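Thioredoxin-like fold domain-containing protein (Enterococcus faecalis, PDB 1Z6M) is of unknown function but adopts a thioredoxin-like fold with a CxxC pair at a helix start, consistent with a role in thiol-disulfide chemistry. Local coordinates at residues 76-81 with 111-116. Residues are numbered along the deposited sequence; the frame is centred on the assembly and turned at random. Where two conformers were deposited one is given.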
ATOM      1  N   LEU A  76       8.788   8.900   7.084  1.00 13.75           N
ATOM      2  CA  LEU A  76       8.021   7.698   6.806  1.00 12.65           C
ATOM      3  C   LEU A  76       7.980   6.712   7.964  1.00 12.08           C
ATOM      4  O   LEU A  76       7.103   5.845   8.007  1.00 11.80           O
ATOM      5  CB  LEU A  76       8.495   7.018   5.521  1.00 12.49           C
ATOM      6  CG  LEU A  76       8.347   7.835   4.228  1.00 13.15           C
ATOM      7  CD1 LEU A  76       8.728   6.967   3.032  1.00 14.94           C
ATOM      8  CD2 LEU A  76       6.944   8.386   4.065  1.00 14.77           C
ATOM      9  N   GLN A  77       8.884   6.866   8.928  1.00 12.35           N
ATOM     10  CA  GLN A  77       8.802   6.049  10.129  1.00 12.38           C
ATOM     11  C   GLN A  77       7.476   6.226  10.878  1.00 12.08           C
ATOM     12  O   GLN A  77       7.016   5.304  11.554  1.00 12.28           O
ATOM     13  CB  GLN A  77       9.989   6.310  11.051  1.00 13.14           C
ATOM     14  CG  GLN A  77      11.314   5.815  10.477  1.00 14.37           C
ATOM     15  CD  GLN A  77      12.484   6.043  11.412  1.00 16.76           C
ATOM     16  OE1 GLN A  77      12.301   6.228  12.609  1.00 18.21           O
ATOM     17  NE2 GLN A  77      13.697   6.023  10.867  1.00 19.16           N
ATOM     18  N   ARG A  78       6.857   7.404  10.778  1.00 11.80           N
ATOM     19  CA  ARG A  78       5.527   7.592  11.340  1.00 11.80           C
ATOM     20  C   ARG A  78       4.526   6.627  10.691  1.00 11.11           C
ATOM     21  O   ARG A  78       3.663   6.051  11.376  1.00 11.69           O
ATOM     22  CB  ARG A  78       5.058   9.044  11.177  1.00 11.62           C
ATOM     23  CG  ARG A  78       5.615  10.049  12.226  1.00 12.02           C
ATOM     24  CD  ARG A  78       6.750  10.930  11.702  1.00 13.45           C
ATOM     25  NE  ARG A  78       8.081  10.326  11.775  1.00 14.53           N
ATOM     26  CZ  ARG A  78       8.846  10.300  12.862  1.00 14.92           C
ATOM     27  NH1 ARG A  78       8.403  10.802  14.014  1.00 15.86           N
ATOM     28  NH2 ARG A  78      10.050   9.745  12.797  1.00 15.11           N
ATOM     29  N   GLY A  79       4.654   6.447   9.373  1.00 10.82           N
ATOM     30  CA  GLY A  79       3.819   5.491   8.658  1.00 10.75           C
ATOM     31  C   GLY A  79       4.046   4.080   9.142  1.00 10.46           C
ATOM     32  O   GLY A  79       3.100   3.304   9.264  1.00 10.41           O
ATOM     33  N   ASN A  80       5.304   3.748   9.423  1.00 10.40           N
ATOM     34  CA  ASN A  80       5.619   2.422   9.933  1.00 10.90           C
ATOM     35  C   ASN A  80       4.791   2.079  11.168  1.00 11.53           C
ATOM     36  O   ASN A  80       4.279   0.967  11.298  1.00 12.19           O
ATOM     37  CB  ASN A  80       7.107   2.287  10.298  1.00 10.43           C
ATOM     38  CG  ASN A  80       8.053   2.531   9.130  1.00 11.41           C
ATOM     39  OD1 ASN A  80       7.636   2.756   7.996  1.00 11.41           O
ATOM     40  ND2 ASN A  80       9.356   2.479   9.420  1.00 11.87           N
ATOM     41  N   VAL A  81       4.668   3.043  12.081  1.00 11.64           N
ATOM     42  CA  VAL A  81       3.894   2.837  13.292  1.00 11.88           C
ATOM     43  C   VAL A  81       2.454   2.495  12.911  1.00 11.97           C
ATOM     44  O   VAL A  81       1.897   1.510  13.396  1.00 12.03           O
ATOM     45  CB  VAL A  81       3.904   4.082  14.206  1.00 12.35           C
ATOM     46  CG1 VAL A  81       3.009   3.855  15.426  1.00 13.32           C
ATOM     47  CG2 VAL A  81       5.330   4.433  14.643  1.00 13.18           C
ATOM     48  N   LEU A 111       3.970  13.773  14.045  1.00 13.69           N
ATOM     49  CA  LEU A 111       4.086  13.523  15.474  1.00 13.61           C
ATOM     50  C   LEU A 111       5.307  12.663  15.786  1.00 13.35           C
ATOM     51  O   LEU A 111       5.904  12.055  14.889  1.00 13.92           O
ATOM     52  CB  LEU A 111       2.818  12.851  16.006  1.00 13.39           C
ATOM     53  CG  LEU A 111       1.495  13.592  15.786  1.00 13.32           C
ATOM     54  CD1 LEU A 111       0.347  12.755  16.313  1.00 14.13           C
ATOM     55  CD2 LEU A 111       1.501  14.969  16.432  1.00 13.86           C
ATOM     56  N   THR A 112       5.697  12.628  17.058  1.00 13.50           N
ATOM     57  CA  THR A 112       6.729  11.684  17.473  1.00 13.66           C
ATOM     58  C   THR A 112       6.192  10.268  17.300  1.00 13.27           C
ATOM     59  O   THR A 112       4.976  10.058  17.224  1.00 13.02           O
ATOM     60  CB  THR A 112       7.112  11.839  18.947  1.00 13.70           C
ATOM     61  OG1 THR A 112       5.991  11.457  19.753  1.00 14.46           O
ATOM     62  CG2 THR A 112       7.577  13.268  19.275  1.00 15.58           C
ATOM     63  N   LEU A 113       7.092   9.293  17.241  1.00 13.02           N
ATOM     64  CA  LEU A 113       6.651   7.911  17.003  1.00 12.97           C
ATOM     65  C   LEU A 113       5.703   7.429  18.099  1.00 13.52           C
ATOM     66  O   LEU A 113       4.716   6.743  17.833  1.00 13.55           O
ATOM     67  CB  LEU A 113       7.841   6.958  16.846  1.00 13.19           C
ATOM     68  CG  LEU A 113       8.733   7.253  15.634  1.00 12.98           C
ATOM     69  CD1 LEU A 113       9.850   6.226  15.545  1.00 14.79           C
ATOM     70  CD2 LEU A 113       7.923   7.249  14.344  1.00 13.38           C
ATOM     71  N   GLU A 114       6.004   7.796  19.339  1.00 14.30           N
ATOM     72  CA  GLU A 114       5.120   7.463  20.458  1.00 16.03           C
ATOM     73  C   GLU A 114       3.731   8.095  20.284  1.00 15.07           C
ATOM     74  O   GLU A 114       2.712   7.458  20.554  1.00 15.21           O
ATOM     75  CB  GLU A 114       5.763   7.893  21.787  1.00 16.30           C
ATOM     76  CG  GLU A 114       4.888   7.719  23.021  1.00 19.58           C
ATOM     77  CD  GLU A 114       5.560   8.215  24.287  1.00 20.49           C
ATOM     78  OE1 GLU A 114       6.698   8.726  24.201  1.00 27.08           O
ATOM     79  OE2 GLU A 114       4.945   8.104  25.369  1.00 27.44           O
ATOM     80  N   GLU A 115       3.692   9.340  19.819  1.00 14.28           N
ATOM     81  CA  GLU A 115       2.418  10.033  19.641  0.50 14.34           C
ATOM     82  C   GLU A 115       1.634   9.522  18.434  1.00 14.09           C
ATOM     83  O   GLU A 115       0.420   9.569  18.437  1.00 13.62           O
ATOM     84  CB  GLU A 115       2.617  11.545  19.578  0.50 14.39           C
ATOM     85  CG  GLU A 115       2.981  12.182  20.922  0.50 15.85           C
ATOM     86  CD  GLU A 115       1.848  12.148  21.953  0.50 17.98           C
ATOM     87  OE1 GLU A 115       0.670  11.970  21.574  0.50 18.80           O
ATOM     88  OE2 GLU A 115       2.133  12.319  23.158  0.50 20.19           O
ATOM     89  N   VAL A 116       2.330   8.985  17.427  1.00 13.08           N
ATOM     90  CA  VAL A 116       1.607   8.352  16.330  1.00 12.50           C
ATOM     91  C   VAL A 116       0.844   7.140  16.878  1.00 12.80           C
ATOM     92  O   VAL A 116      -0.315   6.931  16.530  1.00 12.76           O
ATOM     93  CB  VAL A 116       2.530   7.924  15.169  1.00 12.41           C
ATOM     94  CG1 VAL A 116       1.727   7.179  14.108  1.00 12.21           C
ATOM     95  CG2 VAL A 116       3.218   9.126  14.553  1.00 12.96           C
TER
HETATM   96  O   HOH W   1      10.135  10.606  16.904  1.00 10.35           O
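Arg78 and Leu113 bring the first turns of helices 77-83 and 113-123 together, their CA atoms 5.8 Å apart, the nearest CA pair between 76-81 and 111-116. Both helices belong to the helical region joining strands 62-68 and 152-155 of the thioredoxin-like fold, and the contact lies near the surface. Arg78 reaches over to the start of the second helix. Its side chain bends twice, at chi2, where 103° leaves CD off a staggered position, and again at chi3. NH1 donates to Leu111 O at 2.9 Å, with an N-H...O angle of 158° and the oxygen in the guanidinium plane. NH2 bonds back to Glu74 O, which further fixes the rotation of the group. Leu113 CD2 sits over the centre of one guanidinium face, 3.5 Å from Arg78 CZ, and the two side chains cross at about a right angle. The same methyl also touches Gln77 O and Val81 CG2, so one carbon meets three residues of the first helix. Deeper in, Val116 takes both residues: its CG2 packs on Arg78 CG at 3.5 Å, while its CG1 meets Val81 CB at 3.8 Å. Trp108 of helix 105-108 also touches Arg78 and Val116. Thr112 is the N-cap of the second helix, its OG1 accepting from Glu115 N at 3.1 Å. A water in the guanidinium plane weakly bridges Arg78 NH1 and Leu113 N, accepting from both.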